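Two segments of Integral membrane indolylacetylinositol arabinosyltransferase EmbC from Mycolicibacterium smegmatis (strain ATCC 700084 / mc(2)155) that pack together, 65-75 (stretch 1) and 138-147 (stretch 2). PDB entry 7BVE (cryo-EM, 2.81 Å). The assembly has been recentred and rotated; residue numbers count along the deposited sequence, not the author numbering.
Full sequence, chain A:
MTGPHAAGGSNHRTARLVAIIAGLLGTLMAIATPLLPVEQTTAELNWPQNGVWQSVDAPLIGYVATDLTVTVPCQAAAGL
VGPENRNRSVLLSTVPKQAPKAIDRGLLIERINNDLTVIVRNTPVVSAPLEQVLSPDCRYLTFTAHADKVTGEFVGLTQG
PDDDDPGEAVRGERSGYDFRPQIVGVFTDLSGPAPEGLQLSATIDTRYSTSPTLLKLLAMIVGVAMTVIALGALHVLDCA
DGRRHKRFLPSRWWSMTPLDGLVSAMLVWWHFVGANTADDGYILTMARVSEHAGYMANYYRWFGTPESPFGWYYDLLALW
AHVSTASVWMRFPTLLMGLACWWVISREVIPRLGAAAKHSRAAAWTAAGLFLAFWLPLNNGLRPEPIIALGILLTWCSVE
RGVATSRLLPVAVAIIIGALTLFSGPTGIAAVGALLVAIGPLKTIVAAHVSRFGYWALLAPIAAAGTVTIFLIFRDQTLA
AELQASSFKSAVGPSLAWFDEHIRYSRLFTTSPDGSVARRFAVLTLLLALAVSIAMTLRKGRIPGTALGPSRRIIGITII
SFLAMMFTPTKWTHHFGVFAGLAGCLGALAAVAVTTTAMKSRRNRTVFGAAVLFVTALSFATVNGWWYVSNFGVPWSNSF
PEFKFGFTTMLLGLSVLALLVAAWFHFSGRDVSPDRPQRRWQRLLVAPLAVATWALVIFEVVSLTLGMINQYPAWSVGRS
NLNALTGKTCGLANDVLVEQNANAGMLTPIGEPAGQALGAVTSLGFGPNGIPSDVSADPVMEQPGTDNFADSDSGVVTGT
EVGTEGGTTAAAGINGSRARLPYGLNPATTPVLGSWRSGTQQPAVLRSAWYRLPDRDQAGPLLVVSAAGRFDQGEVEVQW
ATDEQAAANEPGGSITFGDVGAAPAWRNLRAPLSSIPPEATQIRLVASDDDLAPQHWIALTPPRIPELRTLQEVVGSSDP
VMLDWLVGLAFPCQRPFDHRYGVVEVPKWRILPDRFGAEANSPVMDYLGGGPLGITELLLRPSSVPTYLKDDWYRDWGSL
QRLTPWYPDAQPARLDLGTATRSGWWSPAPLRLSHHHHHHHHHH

Stretch 1 (65-75) ATDLTVTVPCQ
Stretch 2 (138-147) CRYLTFTAHA

The two stretches form an antiparallel strand pair, their axes 4.9 Å apart at closest approach and their N-to-C directions 175° apart. Register runs from Asp-67 opposite His-146 to Cys-74 opposite Arg-139. Both backbones are extended, with phi/psi of -154/136 at Leu-68, -123/145 at Val-70, -144/145 at Phe-143 and -133/137 at Ala-145; Leu-141 (-137/55) and Thr-142 (-56/132) depart from this regularity.

Two hydrogen-bonded pairs hold the ladder, each with one better and one weaker bond. Ala-145 N donates to Leu-68 O at 3.1 Å and 162°, whereas the return bond, Leu-68 N to Ala-145 O, is weak at 3.5 Å and 133°. Phe-143 N donates to Val-70 O at 3.0 Å and 137°, and Val-70 N returns a weak bond to Phe-143 O at 3.3 Å. All four amides and carbonyls of these pairs are thus engaged across the strands. Between them Thr-69 and Thr-144 form a non-hydrogen-bonded pair, CA to CA 4.7 Å, where CA-H groups supplement the carbonyls: Thr-144 CA lies 3.5 Å from Leu-68 O, and Thr-69 CA 3.6 Å from Phe-143 O. Farther along, Val-72 O approaches Leu-141 N to 2.8 Å.

Leu-68 (t, p), Val-70 (p), Phe-143 (t, chi2 81°) and Ala-145 share one buried face. Apolar contacts join Val-70 CG1 to Phe-143 CB at 3.7 Å and Leu-68 CB to Ala-145 CB at 4.2 Å; beyond them, Val-72 CB (chi1 t) meets Leu-141 CB (t, p) at 3.9 Å. The opposite face carries Thr-69 and Thr-144, both m. Thr-69 OG1 donates weakly to Leu-68 O at 2.9 Å, giving that carbonyl a second donor. Thr-71 (m) sets CG2 3.6 Å from Tyr-140 CD1 (chi1 m). At one end, Asp-67 (t) brings OD1 within 3.1 Å of His-146 CE1 (chi1 m, chi2 -71°).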

# COMPACT_ATOMS: atom_id res chain seq x y z
N ALA A 65 -1.41 -24.44 -32.00
CA ALA A 65 -1.08 -24.38 -33.41
C ALA A 65 -2.07 -23.46 -34.11
O ALA A 65 -3.16 -23.20 -33.60
CB ALA A 65 -1.13 -25.77 -34.04
N THR A 66 -1.69 -22.96 -35.28
CA THR A 66 -2.61 -22.12 -36.03
C THR A 66 -3.66 -22.93 -36.79
O THR A 66 -4.56 -22.34 -37.39
CB THR A 66 -1.85 -21.23 -37.01
OG1 THR A 66 -1.15 -22.04 -37.97
CG2 THR A 66 -0.84 -20.39 -36.27
N ASP A 67 -3.58 -24.26 -36.75
CA ASP A 67 -4.37 -25.17 -37.56
C ASP A 67 -4.20 -26.56 -36.99
O ASP A 67 -3.12 -26.90 -36.52
CB ASP A 67 -3.91 -25.12 -39.02
CG ASP A 67 -4.69 -26.05 -39.91
OD1 ASP A 67 -5.84 -25.72 -40.25
OD2 ASP A 67 -4.14 -27.11 -40.28
N LEU A 68 -5.26 -27.36 -37.04
CA LEU A 68 -5.21 -28.73 -36.53
C LEU A 68 -6.25 -29.55 -37.25
O LEU A 68 -7.37 -29.10 -37.46
CB LEU A 68 -5.44 -28.76 -35.02
CG LEU A 68 -5.41 -30.11 -34.30
CD1 LEU A 68 -4.11 -30.81 -34.50
CD2 LEU A 68 -5.64 -29.89 -32.83
N THR A 69 -5.87 -30.76 -37.66
CA THR A 69 -6.75 -31.61 -38.46
C THR A 69 -6.41 -33.07 -38.18
O THR A 69 -5.32 -33.51 -38.54
CB THR A 69 -6.61 -31.29 -39.94
OG1 THR A 69 -7.05 -29.95 -40.20
CG2 THR A 69 -7.42 -32.24 -40.79
N VAL A 70 -7.33 -33.80 -37.57
CA VAL A 70 -7.15 -35.22 -37.32
C VAL A 70 -8.30 -35.98 -37.96
O VAL A 70 -9.42 -35.47 -38.05
CB VAL A 70 -7.00 -35.49 -35.79
CG1 VAL A 70 -8.21 -35.08 -35.03
CG2 VAL A 70 -6.69 -36.94 -35.50
N THR A 71 -8.01 -37.18 -38.48
CA THR A 71 -9.00 -37.95 -39.23
C THR A 71 -8.77 -39.43 -38.92
O THR A 71 -7.88 -40.04 -39.52
CB THR A 71 -8.88 -37.67 -40.72
OG1 THR A 71 -9.08 -36.27 -40.96
CG2 THR A 71 -9.91 -38.45 -41.51
N VAL A 72 -9.56 -39.99 -38.02
CA VAL A 72 -9.38 -41.37 -37.56
C VAL A 72 -10.35 -42.29 -38.29
O VAL A 72 -11.53 -41.95 -38.41
CB VAL A 72 -9.58 -41.45 -36.04
CG1 VAL A 72 -9.42 -42.87 -35.56
CG2 VAL A 72 -8.62 -40.55 -35.33
N PRO A 73 -9.92 -43.45 -38.80
CA PRO A 73 -10.88 -44.40 -39.37
C PRO A 73 -11.70 -45.15 -38.32
O PRO A 73 -11.64 -44.84 -37.13
CB PRO A 73 -9.99 -45.35 -40.18
CG PRO A 73 -8.68 -45.28 -39.52
CD PRO A 73 -8.53 -43.87 -39.03
N CYS A 74 -12.48 -46.14 -38.76
CA CYS A 74 -13.36 -46.90 -37.88
C CYS A 74 -12.64 -48.04 -37.16
O CYS A 74 -12.77 -48.19 -35.95
CB CYS A 74 -14.53 -47.47 -38.67
SG CYS A 74 -14.08 -48.60 -40.00
N GLN A 75 -11.89 -48.85 -37.90
CA GLN A 75 -11.24 -50.03 -37.34
C GLN A 75 -9.99 -49.70 -36.54
O GLN A 75 -9.34 -50.62 -36.05
CB GLN A 75 -10.90 -51.02 -38.45
CG GLN A 75 -12.11 -51.59 -39.14
CD GLN A 75 -13.00 -52.37 -38.20
OE1 GLN A 75 -14.09 -51.94 -37.85
NE2 GLN A 75 -12.53 -53.54 -37.77
N CYS A 138 -19.64 -45.47 -40.56
CA CYS A 138 -18.76 -44.59 -39.77
C CYS A 138 -17.32 -44.65 -40.29
O CYS A 138 -16.40 -45.06 -39.61
CB CYS A 138 -18.83 -44.92 -38.28
SG CYS A 138 -17.98 -43.76 -37.21
N ARG A 139 -17.16 -44.22 -41.54
CA ARG A 139 -15.88 -44.37 -42.22
C ARG A 139 -14.80 -43.42 -41.73
O ARG A 139 -13.63 -43.65 -42.04
CB ARG A 139 -16.09 -44.19 -43.72
CG ARG A 139 -16.94 -45.29 -44.33
CD ARG A 139 -16.96 -45.18 -45.84
NE ARG A 139 -17.59 -43.94 -46.28
CZ ARG A 139 -18.89 -43.79 -46.47
NH1 ARG A 139 -19.71 -44.82 -46.27
NH2 ARG A 139 -19.38 -42.63 -46.88
N TYR A 140 -15.13 -42.37 -40.99
CA TYR A 140 -14.12 -41.42 -40.56
C TYR A 140 -14.50 -40.86 -39.20
O TYR A 140 -15.57 -41.14 -38.66
CB TYR A 140 -13.96 -40.27 -41.56
CG TYR A 140 -13.41 -40.66 -42.90
CD1 TYR A 140 -12.06 -40.91 -43.08
CD2 TYR A 140 -14.24 -40.78 -44.00
CE1 TYR A 140 -11.55 -41.27 -44.30
CE2 TYR A 140 -13.75 -41.14 -45.23
CZ TYR A 140 -12.40 -41.38 -45.38
OH TYR A 140 -11.90 -41.74 -46.61
N LEU A 141 -13.57 -40.09 -38.64
CA LEU A 141 -13.77 -39.29 -37.45
C LEU A 141 -13.13 -37.92 -37.69
O LEU A 141 -12.19 -37.51 -37.01
CB LEU A 141 -13.25 -40.01 -36.20
CG LEU A 141 -13.36 -39.42 -34.79
CD1 LEU A 141 -14.73 -38.90 -34.54
CD2 LEU A 141 -13.00 -40.47 -33.76
N THR A 142 -13.56 -37.28 -38.77
CA THR A 142 -13.04 -35.98 -39.17
C THR A 142 -13.20 -34.94 -38.06
O THR A 142 -14.25 -34.84 -37.42
CB THR A 142 -13.79 -35.52 -40.43
OG1 THR A 142 -13.69 -36.53 -41.43
CG2 THR A 142 -13.20 -34.24 -40.97
N PHE A 143 -12.12 -34.21 -37.79
CA PHE A 143 -12.10 -33.17 -36.78
C PHE A 143 -11.22 -32.04 -37.28
O PHE A 143 -10.24 -32.28 -37.98
CB PHE A 143 -11.59 -33.72 -35.44
CG PHE A 143 -11.46 -32.69 -34.37
CD1 PHE A 143 -12.56 -32.28 -33.65
CD2 PHE A 143 -10.23 -32.13 -34.09
CE1 PHE A 143 -12.43 -31.33 -32.67
CE2 PHE A 143 -10.11 -31.17 -33.12
CZ PHE A 143 -11.20 -30.77 -32.41
N THR A 144 -11.59 -30.80 -36.93
CA THR A 144 -10.88 -29.62 -37.39
C THR A 144 -10.96 -28.56 -36.31
O THR A 144 -11.99 -28.41 -35.66
CB THR A 144 -11.48 -29.09 -38.71
OG1 THR A 144 -11.55 -30.15 -39.66
CG2 THR A 144 -10.61 -28.02 -39.31
N ALA A 145 -9.86 -27.84 -36.09
CA ALA A 145 -9.84 -26.76 -35.10
C ALA A 145 -9.21 -25.52 -35.70
O ALA A 145 -8.19 -25.60 -36.39
CB ALA A 145 -9.09 -27.17 -33.84
N HIS A 146 -9.82 -24.36 -35.44
CA HIS A 146 -9.32 -23.08 -35.89
C HIS A 146 -9.55 -22.05 -34.80
O HIS A 146 -10.05 -22.37 -33.72
CB HIS A 146 -10.00 -22.61 -37.18
CG HIS A 146 -9.74 -23.48 -38.36
ND1 HIS A 146 -8.51 -23.54 -38.98
CD2 HIS A 146 -10.56 -24.30 -39.06
CE1 HIS A 146 -8.58 -24.37 -40.00
NE2 HIS A 146 -9.81 -24.85 -40.07
N ALA A 147 -9.22 -20.80 -35.10
CA ALA A 147 -9.37 -19.72 -34.13
C ALA A 147 -10.80 -19.25 -33.96
O ALA A 147 -11.07 -18.45 -33.06
CB ALA A 147 -8.49 -18.54 -34.53